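Local coordinates for methyltransferase WBDD (Escherichia coli, PDB 4AZS), which combines kinase and methyltransferase activities in one chain and regulates the chain length of the O antigen in serotype O9a, at residues Q358-D363 / G384-T389; H146-H151 / V185-D190; T54-N59 / L227-N232. All coordinates share one frame; numbering follows the deposited sequence. Where two conformers were deposited one is given.

Contact 1: residues Q358-D363 / G384-T389; sequences QGFWHD and GSIVTT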
loop_
_atom_site.group_PDB
_atom_site.type_symbol
_atom_site.label_atom_id
_atom_site.label_comp_id
_atom_site.label_asym_id
_atom_site.label_seq_id
_atom_site.Cartn_x
_atom_site.Cartn_y
_atom_site.Cartn_z
ATOM N N GLN A 358 20.603 -74.484 15.286
ATOM C CA GLN A 358 19.521 -74.769 14.335
ATOM C C GLN A 358 19.715 -74.070 12.986
ATOM O O GLN A 358 18.828 -74.097 12.150
ATOM C CB GLN A 358 18.161 -74.347 14.926
ATOM C CG GLN A 358 17.849 -74.943 16.293
ATOM C CD GLN A 358 17.815 -76.464 16.258
ATOM O OE1 GLN A 358 17.287 -77.071 15.317
ATOM N NE2 GLN A 358 18.390 -77.090 17.277
ATOM N N GLY A 359 20.856 -73.425 12.791
ATOM C CA GLY A 359 21.179 -72.749 11.529
ATOM C C GLY A 359 20.535 -71.384 11.387
ATOM O O GLY A 359 20.204 -70.968 10.280
ATOM N N PHE A 360 20.358 -70.690 12.504
ATOM C CA PHE A 360 19.814 -69.343 12.513
ATOM C C PHE A 360 20.771 -68.369 13.230
ATOM O O PHE A 360 21.377 -68.709 14.238
ATOM C CB PHE A 360 18.465 -69.329 13.242
ATOM C CG PHE A 360 17.360 -69.963 12.484
ATOM C CD1 PHE A 360 16.639 -69.238 11.559
ATOM C CD2 PHE A 360 17.037 -71.288 12.687
ATOM C CE1 PHE A 360 15.611 -69.825 10.840
ATOM C CE2 PHE A 360 16.014 -71.890 11.968
ATOM C CZ PHE A 360 15.299 -71.157 11.043
ATOM N N TRP A 361 20.872 -67.154 12.696
ATOM C CA TRP A 361 21.631 -66.071 13.296
ATOM C C TRP A 361 20.829 -64.805 13.218
ATOM O O TRP A 361 19.902 -64.676 12.407
ATOM C CB TRP A 361 22.960 -65.871 12.586
ATOM C CG TRP A 361 23.883 -67.081 12.639
ATOM C CD1 TRP A 361 24.912 -67.326 13.554
ATOM C CD2 TRP A 361 23.888 -68.258 11.739
ATOM N NE1 TRP A 361 25.519 -68.531 13.299
ATOM C CE2 TRP A 361 24.964 -69.138 12.223
ATOM C CE3 TRP A 361 23.144 -68.650 10.635
ATOM C CZ2 TRP A 361 25.257 -70.361 11.608
ATOM C CZ3 TRP A 361 23.447 -69.877 10.017
ATOM C CH2 TRP A 361 24.476 -70.716 10.499
ATOM N N HIS A 362 21.205 -63.855 14.060
ATOM C CA HIS A 362 20.569 -62.565 14.103
ATOM C C HIS A 362 21.562 -61.522 13.731
ATOM O O HIS A 362 22.584 -61.393 14.364
ATOM C CB HIS A 362 20.024 -62.326 15.495
ATOM C CG HIS A 362 19.136 -61.136 15.592
ATOM N ND1 HIS A 362 19.585 -59.886 15.397
ATOM C CD2 HIS A 362 17.786 -61.023 15.921
ATOM C CE1 HIS A 362 18.560 -59.012 15.546
ATOM N NE2 HIS A 362 17.467 -59.709 15.874
ATOM N N ASP A 363 21.237 -60.737 12.718
ATOM C CA ASP A 363 22.171 -59.826 12.060
ATOM C C ASP A 363 22.331 -58.470 12.765
ATOM O O ASP A 363 23.111 -57.631 12.318
ATOM C CB ASP A 363 21.616 -59.571 10.643
ATOM C CG ASP A 363 22.657 -59.088 9.661
ATOM O OD1 ASP A 363 23.864 -59.055 9.998
ATOM O OD2 ASP A 363 22.245 -58.747 8.533
ATOM N N GLY A 384 13.269 -59.307 12.483
ATOM C CA GLY A 384 13.460 -58.830 11.132
ATOM C C GLY A 384 14.835 -59.162 10.574
ATOM O O GLY A 384 14.975 -59.401 9.380
ATOM N N SER A 385 15.843 -59.175 11.439
ATOM C CA SER A 385 17.230 -59.354 11.017
ATOM C C SER A 385 17.740 -60.806 11.116
ATOM O O SER A 385 18.944 -61.056 10.956
ATOM C CB SER A 385 18.146 -58.440 11.839
ATOM O OG SER A 385 18.156 -57.125 11.318
ATOM N N ILE A 386 16.840 -61.754 11.378
ATOM C CA ILE A 386 17.208 -63.163 11.384
ATOM C C ILE A 386 17.594 -63.650 9.996
ATOM O O ILE A 386 16.945 -63.324 9.037
ATOM C CB ILE A 386 16.065 -64.033 11.848
ATOM C CG1 ILE A 386 15.962 -63.983 13.372
ATOM C CG2 ILE A 386 16.232 -65.445 11.284
ATOM C CD1 ILE A 386 16.785 -65.000 14.116
ATOM N N VAL A 387 18.650 -64.442 9.910
ATOM C CA VAL A 387 19.073 -65.016 8.637
ATOM C C VAL A 387 19.405 -66.489 8.828
ATOM O O VAL A 387 19.679 -66.924 9.959
ATOM C CB VAL A 387 20.309 -64.282 8.051
ATOM C CG1 VAL A 387 19.987 -62.821 7.768
ATOM C CG2 VAL A 387 21.501 -64.386 8.976
ATOM N N THR A 388 19.434 -67.212 7.705
ATOM C CA THR A 388 19.551 -68.666 7.661
ATOM C C THR A 388 20.809 -69.210 6.959
ATOM O O THR A 388 21.176 -70.371 7.150
ATOM C CB THR A 388 18.288 -69.232 6.994
ATOM O OG1 THR A 388 17.220 -69.150 7.942
ATOM C CG2 THR A 388 18.460 -70.678 6.551
ATOM N N THR A 389 21.487 -68.400 6.158
ATOM C CA THR A 389 22.711 -68.876 5.496
ATOM C C THR A 389 23.776 -67.796 5.490
ATOM O O THR A 389 23.480 -66.643 5.750
ATOM C CB THR A 389 22.441 -69.318 4.042
ATOM O OG1 THR A 389 21.530 -68.399 3.433
ATOM C CG2 THR A 389 21.848 -70.733 3.991
#

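Contact 2: residues H146-H151 / V185-D190; sequences HIVHLH and VSQPDD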
loop_
_atom_site.group_PDB
_atom_site.type_symbol
_atom_site.label_atom_id
_atom_site.label_comp_id
_atom_site.label_asym_id
_atom_site.label_seq_id
_atom_site.Cartn_x
_atom_site.Cartn_y
_atom_site.Cartn_z
ATOM N N HIS A 146 -13.475 -29.331 2.234
ATOM C CA HIS A 146 -14.160 -28.064 2.297
ATOM C C HIS A 146 -13.753 -27.295 3.538
ATOM O O HIS A 146 -13.723 -26.079 3.518
ATOM C CB HIS A 146 -15.682 -28.251 2.307
ATOM C CG HIS A 146 -16.253 -28.857 1.042
ATOM N ND1 HIS A 146 -16.553 -30.182 0.929
ATOM C CD2 HIS A 146 -16.621 -28.268 -0.187
ATOM C CE1 HIS A 146 -17.053 -30.421 -0.314
ATOM N NE2 HIS A 146 -17.112 -29.250 -0.979
ATOM N N ILE A 147 -13.447 -27.998 4.624
ATOM C CA ILE A 147 -13.068 -27.375 5.905
ATOM C C ILE A 147 -11.584 -26.940 5.825
ATOM O O ILE A 147 -11.190 -25.885 6.342
ATOM C CB ILE A 147 -13.359 -28.342 7.070
ATOM C CG1 ILE A 147 -14.838 -28.702 7.064
ATOM C CG2 ILE A 147 -13.029 -27.754 8.430
ATOM C CD1 ILE A 147 -15.220 -29.852 7.964
ATOM N N VAL A 148 -10.774 -27.722 5.109
ATOM C CA VAL A 148 -9.363 -27.369 4.845
ATOM C C VAL A 148 -9.260 -26.055 4.078
ATOM O O VAL A 148 -8.440 -25.146 4.417
ATOM C CB VAL A 148 -8.646 -28.471 4.021
ATOM C CG1 VAL A 148 -7.240 -28.051 3.604
ATOM C CG2 VAL A 148 -8.602 -29.799 4.795
ATOM N N HIS A 149 -10.069 -25.994 3.016
ATOM C CA HIS A 149 -10.133 -24.845 2.133
ATOM C C HIS A 149 -10.527 -23.580 2.871
ATOM O O HIS A 149 -9.979 -22.531 2.599
ATOM C CB HIS A 149 -11.067 -25.117 0.945
ATOM C CG HIS A 149 -10.910 -24.117 -0.199
ATOM N ND1 HIS A 149 -9.716 -23.858 -0.784
ATOM C CD2 HIS A 149 -11.850 -23.313 -0.859
ATOM C CE1 HIS A 149 -9.883 -22.937 -1.763
ATOM N NE2 HIS A 149 -11.185 -22.612 -1.813
ATOM N N LEU A 150 -11.451 -23.659 3.823
ATOM C CA LEU A 150 -11.852 -22.456 4.564
ATOM C C LEU A 150 -11.061 -22.211 5.866
ATOM O O LEU A 150 -10.875 -21.056 6.252
ATOM C CB LEU A 150 -13.353 -22.464 4.899
ATOM C CG LEU A 150 -14.390 -22.851 3.828
ATOM C CD1 LEU A 150 -15.773 -22.890 4.482
ATOM C CD2 LEU A 150 -14.388 -21.961 2.574
ATOM N N HIS A 151 -10.633 -23.267 6.563
ATOM C CA HIS A 151 -9.998 -23.081 7.873
ATOM C C HIS A 151 -8.559 -23.502 7.999
ATOM O O HIS A 151 -7.921 -23.211 9.035
ATOM C CB HIS A 151 -10.811 -23.789 8.941
ATOM C CG HIS A 151 -12.243 -23.359 8.994
ATOM N ND1 HIS A 151 -12.634 -22.243 9.624
ATOM C CD2 HIS A 151 -13.399 -23.942 8.468
ATOM C CE1 HIS A 151 -13.974 -22.102 9.506
ATOM N NE2 HIS A 151 -14.441 -23.145 8.801
ATOM N N VAL A 185 -5.189 -26.829 -4.745
ATOM C CA VAL A 185 -3.991 -26.111 -4.403
ATOM C C VAL A 185 -3.886 -25.879 -2.875
ATOM O O VAL A 185 -2.815 -25.697 -2.379
ATOM C CB VAL A 185 -3.953 -24.787 -5.182
ATOM C CG1 VAL A 185 -2.893 -23.857 -4.623
ATOM C CG2 VAL A 185 -3.705 -25.081 -6.666
ATOM N N SER A 186 -4.995 -25.905 -2.153
ATOM C CA SER A 186 -5.013 -25.667 -0.711
ATOM C C SER A 186 -4.865 -26.955 0.093
ATOM O O SER A 186 -4.791 -26.937 1.321
ATOM C CB SER A 186 -6.365 -25.068 -0.319
ATOM O OG SER A 186 -6.549 -23.845 -0.983
ATOM N N GLN A 187 -4.865 -28.084 -0.594
ATOM C CA GLN A 187 -4.806 -29.348 0.081
ATOM C C GLN A 187 -3.404 -29.604 0.542
ATOM O O GLN A 187 -2.459 -29.081 -0.026
ATOM C CB GLN A 187 -5.255 -30.465 -0.840
ATOM C CG GLN A 187 -6.722 -30.392 -1.198
ATOM C CD GLN A 187 -7.580 -30.677 -0.007
ATOM O OE1 GLN A 187 -8.290 -29.819 0.464
ATOM N NE2 GLN A 187 -7.490 -31.885 0.504
ATOM N N PRO A 188 -3.262 -30.428 1.586
ATOM C CA PRO A 188 -1.941 -30.838 1.972
ATOM C C PRO A 188 -1.305 -31.634 0.871
ATOM O O PRO A 188 -1.994 -32.172 0.008
ATOM C CB PRO A 188 -2.181 -31.771 3.147
ATOM C CG PRO A 188 -3.624 -32.196 3.042
ATOM C CD PRO A 188 -4.306 -31.002 2.464
ATOM N N ASP A 189 -0.000 -31.742 0.969
ATOM C CA ASP A 189 0.786 -32.513 0.053
ATOM C C ASP A 189 0.302 -33.954 -0.057
ATOM O O ASP A 189 0.329 -34.555 -1.111
ATOM C CB ASP A 189 2.234 -32.501 0.537
ATOM C CG ASP A 189 3.210 -32.534 -0.605
ATOM O OD1 ASP A 189 2.835 -33.084 -1.676
ATOM O OD2 ASP A 189 4.335 -32.004 -0.438
ATOM N N ASP A 190 -0.124 -34.504 1.067
ATOM C CA ASP A 190 -0.594 -35.874 1.138
ATOM C C ASP A 190 -1.744 -35.942 2.133
ATOM O O ASP A 190 -1.654 -35.358 3.230
ATOM C CB ASP A 190 0.544 -36.718 1.637
ATOM C CG ASP A 190 0.238 -38.204 1.548
ATOM O OD1 ASP A 190 -0.672 -38.744 2.247
ATOM O OD2 ASP A 190 0.922 -38.825 0.724
#

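Contact 3: residues T54-N59 / L227-N232; sequences TEQYDN and LINDFN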
loop_
_atom_site.group_PDB
_atom_site.type_symbol
_atom_site.label_atom_id
_atom_site.label_comp_id
_atom_site.label_asym_id
_atom_site.label_seq_id
_atom_site.Cartn_x
_atom_site.Cartn_y
_atom_site.Cartn_z
ATOM N N THR A 54 -20.164 -50.961 4.957
ATOM C CA THR A 54 -20.965 -51.993 5.614
ATOM C C THR A 54 -20.104 -53.149 6.145
ATOM O O THR A 54 -20.391 -53.705 7.198
ATOM C CB THR A 54 -22.035 -52.552 4.675
ATOM O OG1 THR A 54 -21.405 -53.169 3.573
ATOM C CG2 THR A 54 -22.920 -51.477 4.120
ATOM N N GLU A 55 -19.042 -53.509 5.431
ATOM C CA GLU A 55 -18.093 -54.521 5.909
ATOM C C GLU A 55 -17.436 -54.059 7.226
ATOM O O GLU A 55 -17.332 -54.805 8.195
ATOM C CB GLU A 55 -17.053 -54.798 4.819
ATOM C CG GLU A 55 -15.659 -55.224 5.270
ATOM C CD GLU A 55 -14.687 -55.370 4.084
ATOM O OE1 GLU A 55 -15.138 -55.659 2.942
ATOM O OE2 GLU A 55 -13.466 -55.202 4.298
ATOM N N GLN A 56 -17.012 -52.802 7.278
ATOM C CA GLN A 56 -16.367 -52.269 8.459
ATOM C C GLN A 56 -17.379 -52.090 9.592
ATOM O O GLN A 56 -17.052 -52.354 10.740
ATOM C CB GLN A 56 -15.705 -50.924 8.151
ATOM C CG GLN A 56 -14.456 -50.999 7.264
ATOM C CD GLN A 56 -13.396 -51.934 7.816
ATOM O OE1 GLN A 56 -13.238 -52.115 9.033
ATOM N NE2 GLN A 56 -12.733 -52.603 6.928
ATOM N N TYR A 57 -18.591 -51.619 9.269
ATOM C CA TYR A 57 -19.686 -51.607 10.240
ATOM C C TYR A 57 -19.844 -53.000 10.895
ATOM O O TYR A 57 -19.844 -53.105 12.110
ATOM C CB TYR A 57 -21.000 -51.162 9.617
ATOM C CG TYR A 57 -22.153 -51.169 10.611
ATOM C CD1 TYR A 57 -22.883 -52.341 10.872
ATOM C CD2 TYR A 57 -22.461 -50.034 11.335
ATOM C CE1 TYR A 57 -23.916 -52.351 11.811
ATOM C CE2 TYR A 57 -23.464 -50.035 12.261
ATOM C CZ TYR A 57 -24.192 -51.186 12.502
ATOM O OH TYR A 57 -25.172 -51.121 13.439
ATOM N N ASP A 58 -19.937 -54.055 10.091
ATOM C CA ASP A 58 -20.156 -55.418 10.613
ATOM C C ASP A 58 -19.008 -55.858 11.495
ATOM O O ASP A 58 -19.232 -56.409 12.578
ATOM C CB ASP A 58 -20.312 -56.434 9.467
ATOM C CG ASP A 58 -21.590 -56.256 8.698
ATOM O OD1 ASP A 58 -22.517 -55.645 9.226
ATOM O OD2 ASP A 58 -21.679 -56.752 7.557
ATOM N N ASN A 59 -17.761 -55.607 11.055
ATOM C CA ASN A 59 -16.601 -55.962 11.860
ATOM C C ASN A 59 -16.691 -55.311 13.216
ATOM O O ASN A 59 -16.431 -55.924 14.235
ATOM C CB ASN A 59 -15.284 -55.506 11.197
ATOM C CG ASN A 59 -14.955 -56.299 9.955
ATOM O OD1 ASN A 59 -15.518 -57.373 9.716
ATOM N ND2 ASN A 59 -14.022 -55.780 9.155
ATOM N N LEU A 227 -7.824 -52.071 14.311
ATOM C CA LEU A 227 -8.911 -52.438 13.477
ATOM C C LEU A 227 -8.356 -53.080 12.212
ATOM O O LEU A 227 -8.161 -52.438 11.213
ATOM C CB LEU A 227 -9.688 -51.191 13.113
ATOM C CG LEU A 227 -10.355 -50.417 14.239
ATOM C CD1 LEU A 227 -10.922 -49.117 13.738
ATOM C CD2 LEU A 227 -11.412 -51.246 14.887
ATOM N N ILE A 228 -8.138 -54.374 12.282
ATOM C CA ILE A 228 -7.559 -55.159 11.216
ATOM C C ILE A 228 -8.572 -56.283 11.046
ATOM O O ILE A 228 -9.129 -56.755 12.031
ATOM C CB ILE A 228 -6.186 -55.680 11.699
ATOM C CG1 ILE A 228 -5.156 -54.562 11.714
ATOM C CG2 ILE A 228 -5.662 -56.822 10.832
ATOM C CD1 ILE A 228 -3.908 -54.950 12.481
ATOM N N ASN A 229 -8.839 -56.712 9.824
ATOM C CA ASN A 229 -10.098 -57.450 9.571
ATOM C C ASN A 229 -10.197 -58.711 10.436
ATOM O O ASN A 229 -11.280 -59.113 10.868
ATOM C CB ASN A 229 -10.320 -57.732 8.067
ATOM C CG ASN A 229 -10.869 -56.503 7.301
ATOM O OD1 ASN A 229 -11.106 -55.434 7.867
ATOM N ND2 ASN A 229 -11.052 -56.659 6.010
ATOM N N ASP A 230 -9.030 -59.248 10.750
ATOM C CA ASP A 230 -8.860 -60.454 11.492
ATOM C C ASP A 230 -8.679 -60.230 13.007
ATOM O O ASP A 230 -8.641 -61.176 13.796
ATOM C CB ASP A 230 -7.544 -60.993 10.933
ATOM C CG ASP A 230 -7.271 -62.387 11.327
ATOM O OD1 ASP A 230 -8.236 -63.073 11.718
ATOM O OD2 ASP A 230 -6.084 -62.797 11.234
ATOM N N PHE A 231 -8.456 -58.984 13.412
ATOM C CA PHE A 231 -8.064 -58.684 14.783
ATOM C C PHE A 231 -8.592 -57.317 15.156
ATOM O O PHE A 231 -8.108 -56.313 14.647
ATOM C CB PHE A 231 -6.539 -58.624 14.893
ATOM C CG PHE A 231 -6.033 -58.581 16.321
ATOM C CD1 PHE A 231 -5.937 -59.722 17.049
ATOM C CD2 PHE A 231 -5.669 -57.383 16.918
ATOM C CE1 PHE A 231 -5.467 -59.699 18.356
ATOM C CE2 PHE A 231 -5.208 -57.341 18.237
ATOM C CZ PHE A 231 -5.091 -58.498 18.947
ATOM N N ASN A 232 -9.555 -57.270 16.062
ATOM C CA ASN A 232 -10.234 -56.033 16.364
ATOM C C ASN A 232 -10.349 -55.898 17.872
ATOM O O ASN A 232 -11.189 -56.544 18.520
ATOM C CB ASN A 232 -11.587 -56.031 15.670
ATOM C CG ASN A 232 -12.306 -54.716 15.798
ATOM O OD1 ASN A 232 -12.388 -54.127 16.887
ATOM N ND2 ASN A 232 -12.856 -54.257 14.711
#

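Contact 1: residues Q358-D363 / G384-T389
Trp361 and His362 pair with Val387 and Ile386 in the short antiparallel strand pair that, in protein kinases, joins the chain entering the catalytic loop to the chain leaving the DFG motif, here ending at Gly384. Trp361 and Val387 form the hydrogen-bonded pair. Trp361 N reaches Val387 O at 3.0 Å, with 168° at the hydrogen, and Val387 N returns to Trp361 O at 2.8 Å. His362 and Ile386 follow as the non-hydrogen-bonded pair. Asp363 N hydrogen-bonds to Ser385 O at 2.9 Å, one step beyond the paired residues.

On the His362 and Ile386 face, Ser385 CB makes an off-centre CH-pi contact with the His362 ring. Next to them, Ile386 CG2 meets the edge of the Phe360 ring at CD1, 3.8 Å away. On the other face Val387 CG2 lies beside Trp361 CB at 4.2 Å, and Thr388 O lies in the ring plane at the indole edge, 3.7 Å from Trp361 CZ3.

His362 NE2 bonds to Asp382 O, tying the HRD-like motif to the DFG motif. Gly359 ends helix 341-357 in a Schellman motif, and Trp361 NE1 folds back to Glu356 of that helix. From helix 278-296, Asn290 ND2 hydrogen-bonds to Gly384 O and Ile386 O, so the pair is anchored to helices of both kinase lobes.

Contact 2: residues H146-H151 / V185-D190
The last turn of helix 144-151 faces a chain that is just leaving a 3-10 turn at Val185 and Ser186 and runs on without regular structure through Gln187 and Pro188. The backbones come closest at His149 and Ser186, whose CA atoms are 5.9 Å apart, and separate to 6.9 Å at Val148 and Gln187. No backbone hydrogen bond crosses the gap, so side chains make the contact.

Val148 fills the gap with one methyl, which meets mostly oxygens. Its CG1 branch, held anti to the backbone N (chi1 173°), extends toward the loop and lies 3.5 Å from Ser186 O. Val148 CG1 also meets Gln187 OE1 at 3.8 Å and, more loosely, Pro188 CD at 4.3 Å. Gln187 starts out away from the helix, but a bend at chi2 (-68°) brings its amide back to Val148, the two side chains crossing at about a right angle. Its OE1 is buried against this valine and has no polar partner in the model.

These elements belong to the Rossmann-like fold of class I methyltransferases. Helix 144-151 follows strand 137-141 of the central sheet, and the loop lies between strands 169-173 and 200-207. His146, two residues before Val148, touches the bound S-adenosylmethionine. Val148 also packs on Ile153 and Val156 of helix 153-166.

A polar link joins His149 to Ser186. His149 ND1 and Ser186 OG are 3.2 Å apart in a bent hydrogen bond (135°) whose donor could be either residue. The hydroxyl approaches the imidazole at its edge, near the ring plane, and Ser186 CB also lies in that plane, 3.6 Å from His149 ND1. Next to the serine, Val185 packs on Tyr182 of a second subunit.

Contact 3: residues T54-N59 / L227-N232
Asn229, at the tip of a tight hairpin, presents its amide to three polar side chains of helix 47-64: Glu55, Gln56 and Asn59. The close part of the contact is gathered round this one group. Gln56, buried against the sheet, is bent at chi2 (-55°), which brings its NE2 to 3.4 Å from Asn229 OD1 in a weak but fairly straight hydrogen bond, the two amide planes turned only 30° apart. Asn59 ND2 lies 3.2 Å from Asn229 OD1, yet at an angle too poor for a bond; its own OD1 accepts a hydrogen bond from Arg62. Asn229 ND2 donates a hydrogen bond to Glu55 OE2 (3.3 Å) from above the carboxylate plane; because Glu55 has two conformers, this bond holds for the one described.

Toward solvent, Asn229 is exposed at the hairpin tip, and the second strand meets the helix only loosely. Asn232 points toward the helix, but its ND2 comes no nearer than 4.0 Å to Asn59 O, and its OD1 is taken by Arg225. A sulfate, probably from the crystallisation liquor, lies close by.

A type I turn from Ile228 to Phe231 shapes the hairpin. Gln56 and Leu227 both pack on Leu220 of strand 216-222 in the methyltransferase sheet, whereas Ile228 and Phe231 lean on Trp318 and Val320 of strand 316-322, placing the hairpin between that sheet and the five-stranded kinase sheet.

How the contacts relate
The three contacts share no helix or strand and do not touch. Contacts 1 and 2 lie on opposite sides of the chain's centre, their own centres about 47 Å apart, one in the kinase part near AMP and the other in the methyltransferase part near S-adenosylmethionine. Contact 3, at the surface, links methyltransferase elements to a hairpin that also meets the kinase sheet, and the loop it closes encloses contact 2. Chemistry follows place: partly buried contact 1 is built on backbone pairing, buried contact 2 on a valine methyl with one histidine-serine bond, and contact 3 on polar side chains alone.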